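Side-chain contacts in R.Pab1 family restriction endonuclease (Campylobacter coli, PDB 7CFA), which probably acts as a restriction DNA glycosylase that excises a base from its recognition sequence, with an associated lyase activity that breaks the DNA strand: residues N107-I111 with E112-K116; Y227-L230 with Q231-F235. The protein carries 2 engineered substitutions. All coordinates share one frame; numbering follows the deposited sequence.

Interaction 1. Residues N107-I111 with E112-K116; sequences NEELI and EDKMK
L110 and D113 meet where the chain enters the short helix 111-114, with L110 at its N-cap position. Backbone bonds form the frame. The carbonyl oxygen L110 O takes two donors: K114 N, at 3.0 Å, and D113 N, at 3.1 Å from L110 O. One residue on, M115 N reaches I111 O at 2.8 Å with a straighter N-H...O angle of 157°. Before the helix, N107 OD1 accepts from E109 N in an Asx turn, and N107 ND2 returns a bond to E109 O.

Van der Waals contacts run along the same turn. L110 lies side by side with D113, its CB and CD1 both beside the carboxylate oxygen, with L110 CD1 3.6 Å from D113 OD2. The apolar contact is that of I111 CG2, anti to its own backbone nitrogen, with M115 CG at 3.7 Å, in a region where both residues pack on I157 of strand 152-159.

Charged chains touch through carbon. K114 bends at chi2 (-58°) and lays CE across E109 CG at 4.1 Å. E109 OE1 bonds A128 N of the second subunit. With E109 OE2 and K114 NZ 5.6 Å apart, their attraction is probably a diffuse one, while backbone bonds define the turn.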
ATOM      1  N   ASN A 107      21.874   0.056  22.123  1.00 70.76           N
ATOM      2  CA  ASN A 107      21.554  -0.653  20.892  1.00 67.70           C
ATOM      3  C   ASN A 107      22.123   0.067  19.676  1.00 71.89           C
ATOM      4  O   ASN A 107      22.112   1.299  19.596  1.00 75.65           O
ATOM      5  CB  ASN A 107      20.042  -0.806  20.732  1.00 69.18           C
ATOM      6  CG  ASN A 107      19.666  -1.481  19.424  1.00 67.02           C
ATOM      7  OD1 ASN A 107      20.355  -2.392  18.962  1.00 71.12           O
ATOM      8  ND2 ASN A 107      18.581  -1.023  18.812  1.00 60.76           N
ATOM      9  N   GLU A 108      22.613  -0.720  18.717  1.00 71.19           N
ATOM     10  CA  GLU A 108      23.109  -0.203  17.451  1.00 76.00           C
ATOM     11  C   GLU A 108      22.331  -0.691  16.239  1.00 73.94           C
ATOM     12  O   GLU A 108      22.383  -0.033  15.194  1.00 77.61           O
ATOM     13  CB  GLU A 108      24.590  -0.571  17.265  1.00 79.68           C
ATOM     14  CG  GLU A 108      25.532   0.126  18.230  1.00 95.02           C
ATOM     15  CD  GLU A 108      26.956  -0.381  18.114  1.00105.65           C
ATOM     16  OE1 GLU A 108      27.138  -1.609  17.980  1.00107.24           O
ATOM     17  OE2 GLU A 108      27.889   0.448  18.146  1.00112.07           O
ATOM     18  N   GLU A 109      21.613  -1.806  16.344  1.00 66.22           N
ATOM     19  CA  GLU A 109      20.881  -2.376  15.220  1.00 59.45           C
ATOM     20  C   GLU A 109      19.492  -1.752  15.149  1.00 54.89           C
ATOM     21  O   GLU A 109      18.680  -1.926  16.064  1.00 56.16           O
ATOM     22  CB  GLU A 109      20.778  -3.895  15.358  1.00 66.31           C
ATOM     23  CG  GLU A 109      22.116  -4.606  15.450  1.00 73.74           C
ATOM     24  CD  GLU A 109      21.967  -6.112  15.534  1.00 81.72           C
ATOM     25  OE1 GLU A 109      20.817  -6.602  15.551  1.00 80.05           O
ATOM     26  OE2 GLU A 109      23.002  -6.810  15.580  1.00 85.33           O
ATOM     27  N   LEU A 110      19.224  -1.028  14.067  1.00 54.81           N
ATOM     28  CA  LEU A 110      17.923  -0.428  13.828  1.00 54.13           C
ATOM     29  C   LEU A 110      17.198  -1.168  12.710  1.00 57.78           C
ATOM     30  O   LEU A 110      17.814  -1.630  11.745  1.00 50.95           O
ATOM     31  CB  LEU A 110      18.056   1.056  13.471  1.00 44.76           C
ATOM     32  CG  LEU A 110      18.632   1.938  14.574  1.00 69.07           C
ATOM     33  CD1 LEU A 110      18.831   3.355  14.065  1.00 64.46           C
ATOM     34  CD2 LEU A 110      17.728   1.922  15.799  1.00 62.30           C
ATOM     35  N   ILE A 111      15.875  -1.261  12.852  1.00 57.24           N
ATOM     36  CA  ILE A 111      15.067  -2.032  11.911  1.00 58.20           C
ATOM     37  C   ILE A 111      15.135  -1.425  10.512  1.00 57.14           C
ATOM     38  O   ILE A 111      15.310  -2.138   9.517  1.00 64.28           O
ATOM     39  CB  ILE A 111      13.618  -2.131  12.420  1.00 51.42           C
ATOM     40  CG1 ILE A 111      13.552  -3.059  13.632  1.00 54.74           C
ATOM     41  CG2 ILE A 111      12.674  -2.590  11.312  1.00 39.33           C
ATOM     42  CD1 ILE A 111      12.170  -3.200  14.223  1.00 52.56           C
ATOM     43  N   GLU A 112      14.992  -0.102  10.409  1.00 49.23           N
ATOM     44  CA  GLU A 112      15.013   0.541   9.098  1.00 55.82           C
ATOM     45  C   GLU A 112      16.386   0.499   8.441  1.00 57.83           C
ATOM     46  O   GLU A 112      16.487   0.787   7.244  1.00 60.15           O
ATOM     47  CB  GLU A 112      14.521   1.985   9.214  1.00 51.10           C
ATOM     48  CG  GLU A 112      13.039   2.083   9.551  1.00 64.47           C
ATOM     49  CD  GLU A 112      12.546   3.511   9.678  1.00 82.13           C
ATOM     50  OE1 GLU A 112      13.348   4.446   9.468  1.00 82.00           O
ATOM     51  OE2 GLU A 112      11.350   3.697   9.990  1.00 87.68           O
ATOM     52  N   ASP A 113      17.437   0.148   9.183  1.00 50.35           N
ATOM     53  CA  ASP A 113      18.754  -0.049   8.594  1.00 54.31           C
ATOM     54  C   ASP A 113      19.033  -1.502   8.233  1.00 55.66           C
ATOM     55  O   ASP A 113      19.825  -1.755   7.319  1.00 59.60           O
ATOM     56  CB  ASP A 113      19.848   0.454   9.547  1.00 56.94           C
ATOM     57  CG  ASP A 113      19.794   1.956   9.757  1.00 72.61           C
ATOM     58  OD1 ASP A 113      19.435   2.678   8.803  1.00 81.36           O
ATOM     59  OD2 ASP A 113      20.107   2.413  10.876  1.00 77.45           O
ATOM     60  N   LYS A 114      18.394  -2.454   8.914  1.00 52.49           N
ATOM     61  CA  LYS A 114      18.606  -3.872   8.650  1.00 50.52           C
ATOM     62  C   LYS A 114      17.576  -4.474   7.706  1.00 43.61           C
ATOM     63  O   LYS A 114      17.877  -5.463   7.032  1.00 48.92           O
ATOM     64  CB  LYS A 114      18.594  -4.665   9.963  1.00 56.97           C
ATOM     65  CG  LYS A 114      19.636  -4.219  10.976  1.00 60.45           C
ATOM     66  CD  LYS A 114      21.043  -4.302  10.404  1.00 60.90           C
ATOM     67  CE  LYS A 114      22.078  -3.834  11.417  1.00 62.79           C
ATOM     68  NZ  LYS A 114      23.466  -3.895  10.873  1.00 59.42           N
ATOM     69  N   MET A 115      16.368  -3.919   7.646  1.00 39.72           N
ATOM     70  CA  MET A 115      15.341  -4.459   6.766  1.00 42.72           C
ATOM     71  C   MET A 115      15.491  -3.865   5.373  1.00 45.03           C
ATOM     72  O   MET A 115      15.620  -2.647   5.215  1.00 52.99           O
ATOM     73  CB  MET A 115      13.950  -4.178   7.330  1.00 37.41           C
ATOM     74  CG  MET A 115      13.665  -4.901   8.642  1.00 50.16           C
ATOM     75  SD  MET A 115      13.809  -6.701   8.514  1.00 63.37           S
ATOM     76  CE  MET A 115      15.352  -6.997   9.368  1.00 46.15           C
ATOM     77  N   LYS A 116      15.486  -4.729   4.364  1.00 44.65           N
ATOM     78  CA  LYS A 116      15.754  -4.332   2.992  1.00 42.88           C
ATOM     79  C   LYS A 116      14.583  -4.705   2.097  1.00 41.77           C
ATOM     80  O   LYS A 116      14.040  -5.810   2.194  1.00 40.82           O
ATOM     81  CB  LYS A 116      17.035  -4.991   2.465  1.00 41.85           C
ATOM     82  CG  LYS A 116      18.280  -4.695   3.293  1.00 43.95           C
ATOM     83  CD  LYS A 116      18.649  -3.216   3.250  1.00 41.00           C
ATOM     84  CE  LYS A 116      19.841  -2.923   4.151  1.00 43.08           C
ATOM     85  NZ  LYS A 116      20.066  -1.462   4.338  1.00 53.86           N
TER

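Interaction 2. Residues Y227-L230 with Q231-F235; sequences YNVL and QIIEF. Engineered in segment 227-230: N228 (natural residue Asp).
Y227 and Q231 sit one turn apart on the alpha-helix 223-237, the last helix of the chain, and form an i to i+4 pair on a more exposed side of the helix. The tyrosine ring, carried by a chi1 of -179° that sets CG anti to the backbone nitrogen, leans outward and toward the next turn, which brings its far end to the glutamine. Q231 bends at chi2 (-71°), which brings its amide alongside the ring, NE2 approaching it obliquely. The ring and amide planes are 30° apart: NE2 of Q231 lies 3.3 Å from Y227 CZ, while the aliphatic part of the glutamine touches the ring through Q231 CG, 3.6 Å from Y227 CE2. NE2 is also near the phenol oxygen, but the angle is too poor for a hydrogen bond.

V229 and I233 make the second pair, round toward the interior. V229 CG1 and the delta methyl of I233 meet at an oblique crossing, 4.0 Å between V229 CG1 and I233 CD1. Both residues pack on L215 of helix 208-219 and also reach helix 94-106, so this side of helix 223-237 packs against both helices.

N228, an engineered residue (Asp in the natural sequence), points away from the following turn; its OD1 lies in plane at the edge of the Y227 ring and accepts from A69 N, while its ND2 bonds Y55 OH. E234 forms a salt bridge with K101 of helix 94-106. Through all of this run the regular i to i+4 backbone hydrogen bonds from residues 227-230 to 231-234, in which I233 N donates to V229 O at 2.8 Å.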
ATOM      1  N   TYR A 227      15.024   8.225  19.584  1.00 56.14           N
ATOM      2  CA  TYR A 227      15.067   9.492  20.307  1.00 57.56           C
ATOM      3  C   TYR A 227      13.730   9.801  20.967  1.00 50.47           C
ATOM      4  O   TYR A 227      13.690  10.231  22.125  1.00 56.21           O
ATOM      5  CB  TYR A 227      15.472  10.618  19.353  1.00 60.69           C
ATOM      6  CG  TYR A 227      15.576  11.987  19.994  1.00 60.29           C
ATOM      7  CD1 TYR A 227      16.783  12.448  20.501  1.00 70.89           C
ATOM      8  CD2 TYR A 227      14.468  12.821  20.082  1.00 62.69           C
ATOM      9  CE1 TYR A 227      16.883  13.699  21.085  1.00 68.69           C
ATOM     10  CE2 TYR A 227      14.557  14.071  20.663  1.00 62.84           C
ATOM     11  CZ  TYR A 227      15.767  14.504  21.163  1.00 66.51           C
ATOM     12  OH  TYR A 227      15.858  15.748  21.742  1.00 70.87           O
ATOM     13  N   ASN A 228      12.624   9.586  20.249  1.00 50.99           N
ATOM     14  CA  ASN A 228      11.313   9.914  20.798  1.00 52.71           C
ATOM     15  C   ASN A 228      10.973   9.029  21.991  1.00 51.20           C
ATOM     16  O   ASN A 228      10.488   9.524  23.017  1.00 50.85           O
ATOM     17  CB  ASN A 228      10.245   9.789  19.713  1.00 50.45           C
ATOM     18  CG  ASN A 228      10.393  10.838  18.628  1.00 55.07           C
ATOM     19  OD1 ASN A 228      11.063  11.852  18.820  1.00 55.60           O
ATOM     20  ND2 ASN A 228       9.763  10.601  17.484  1.00 55.78           N
ATOM     21  N   VAL A 229      11.219   7.722  21.878  1.00 47.06           N
ATOM     22  CA  VAL A 229      10.942   6.816  22.991  1.00 47.34           C
ATOM     23  C   VAL A 229      11.789   7.187  24.203  1.00 52.29           C
ATOM     24  O   VAL A 229      11.307   7.176  25.343  1.00 49.54           O
ATOM     25  CB  VAL A 229      11.168   5.354  22.565  1.00 48.28           C
ATOM     26  CG1 VAL A 229      11.048   4.432  23.766  1.00 46.46           C
ATOM     27  CG2 VAL A 229      10.165   4.958  21.490  1.00 45.13           C
ATOM     28  N   LEU A 230      13.060   7.532  23.980  1.00 59.53           N
ATOM     29  CA  LEU A 230      13.913   7.941  25.091  1.00 62.12           C
ATOM     30  C   LEU A 230      13.407   9.221  25.746  1.00 60.15           C
ATOM     31  O   LEU A 230      13.496   9.365  26.972  1.00 60.57           O
ATOM     32  CB  LEU A 230      15.358   8.112  24.614  1.00 57.57           C
ATOM     33  CG  LEU A 230      16.118   6.807  24.355  1.00 59.32           C
ATOM     34  CD1 LEU A 230      17.490   7.078  23.758  1.00 53.20           C
ATOM     35  CD2 LEU A 230      16.243   5.995  25.639  1.00 51.00           C
ATOM     36  N   GLN A 231      12.864  10.153  24.958  1.00 52.91           N
ATOM     37  CA  GLN A 231      12.261  11.348  25.542  1.00 56.70           C
ATOM     38  C   GLN A 231      11.016  10.997  26.347  1.00 60.65           C
ATOM     39  O   GLN A 231      10.745  11.611  27.387  1.00 63.06           O
ATOM     40  CB  GLN A 231      11.922  12.357  24.444  1.00 61.20           C
ATOM     41  CG  GLN A 231      13.131  12.938  23.728  1.00 59.28           C
ATOM     42  CD  GLN A 231      13.932  13.883  24.602  1.00 67.42           C
ATOM     43  OE1 GLN A 231      13.377  14.589  25.444  1.00 69.22           O
ATOM     44  NE2 GLN A 231      15.245  13.899  24.407  1.00 70.45           N
ATOM     45  N   ILE A 232      10.249  10.007  25.883  1.00 55.11           N
ATOM     46  CA  ILE A 232       9.038   9.600  26.587  1.00 55.80           C
ATOM     47  C   ILE A 232       9.385   8.908  27.899  1.00 52.80           C
ATOM     48  O   ILE A 232       8.750   9.156  28.932  1.00 52.48           O
ATOM     49  CB  ILE A 232       8.178   8.705  25.676  1.00 52.35           C
ATOM     50  CG1 ILE A 232       7.618   9.525  24.512  1.00 48.65           C
ATOM     51  CG2 ILE A 232       7.060   8.037  26.467  1.00 47.58           C
ATOM     52  CD1 ILE A 232       6.757   8.730  23.557  1.00 45.61           C
ATOM     53  N   ILE A 233      10.392   8.031  27.885  1.00 51.44           N
ATOM     54  CA  ILE A 233      10.785   7.338  29.109  1.00 57.54           C
ATOM     55  C   ILE A 233      11.297   8.331  30.145  1.00 60.72           C
ATOM     56  O   ILE A 233      10.968   8.236  31.333  1.00 69.47           O
ATOM     57  CB  ILE A 233      11.833   6.251  28.800  1.00 58.99           C
ATOM     58  CG1 ILE A 233      11.226   5.158  27.916  1.00 61.50           C
ATOM     59  CG2 ILE A 233      12.376   5.650  30.086  1.00 60.06           C
ATOM     60  CD1 ILE A 233      12.199   4.054  27.555  1.00 63.85           C
ATOM     61  N   GLU A 234      12.097   9.308  29.709  1.00 60.62           N
ATOM     62  CA  GLU A 234      12.619  10.308  30.635  1.00 66.05           C
ATOM     63  C   GLU A 234      11.499  11.155  31.224  1.00 69.48           C
ATOM     64  O   GLU A 234      11.534  11.504  32.410  1.00 65.14           O
ATOM     65  CB  GLU A 234      13.645  11.192  29.924  1.00 70.22           C
ATOM     66  CG  GLU A 234      14.443  12.099  30.849  1.00 82.98           C
ATOM     67  CD  GLU A 234      15.444  11.337  31.697  1.00 98.43           C
ATOM     68  OE1 GLU A 234      15.773  10.183  31.345  1.00 98.99           O
ATOM     69  OE2 GLU A 234      15.903  11.892  32.718  1.00102.12           O
ATOM     70  N   PHE A 235      10.491  11.489  30.413  1.00 68.19           N
ATOM     71  CA  PHE A 235       9.369  12.277  30.909  1.00 63.19           C
ATOM     72  C   PHE A 235       8.538  11.488  31.910  1.00 59.30           C
ATOM     73  O   PHE A 235       8.084  12.037  32.920  1.00 64.16           O
ATOM     74  CB  PHE A 235       8.502  12.747  29.741  1.00 58.82           C
ATOM     75  CG  PHE A 235       7.190  13.354  30.158  1.00 56.24           C
ATOM     76  CD1 PHE A 235       7.122  14.673  30.573  1.00 57.18           C
ATOM     77  CD2 PHE A 235       6.023  12.605  30.129  1.00 61.76           C
ATOM     78  CE1 PHE A 235       5.917  15.235  30.955  1.00 56.71           C
ATOM     79  CE2 PHE A 235       4.816  13.161  30.510  1.00 66.82           C
ATOM     80  CZ  PHE A 235       4.762  14.477  30.924  1.00 61.23           C
TER

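Both contacts are local and combine buried with exposed residues, but they differ in regularity. Interaction 2 is an uninterrupted helical turn, with its apolar side packed against helices of the same chain and a tyrosine-glutamine pair on a more exposed side. Interaction 1 is an irregular approach to a very short helix; its inner residues face strand 152-159, and the second subunit also touches it, whereas no other chain of the assembly reaches interaction 2. Their centres are about 19 Å apart and their nearest atoms about 8 Å, without touching. Helix 223-237 nevertheless links them: it carries interaction 2, and its R226 bonds N107 O and packs on L110 in interaction 1.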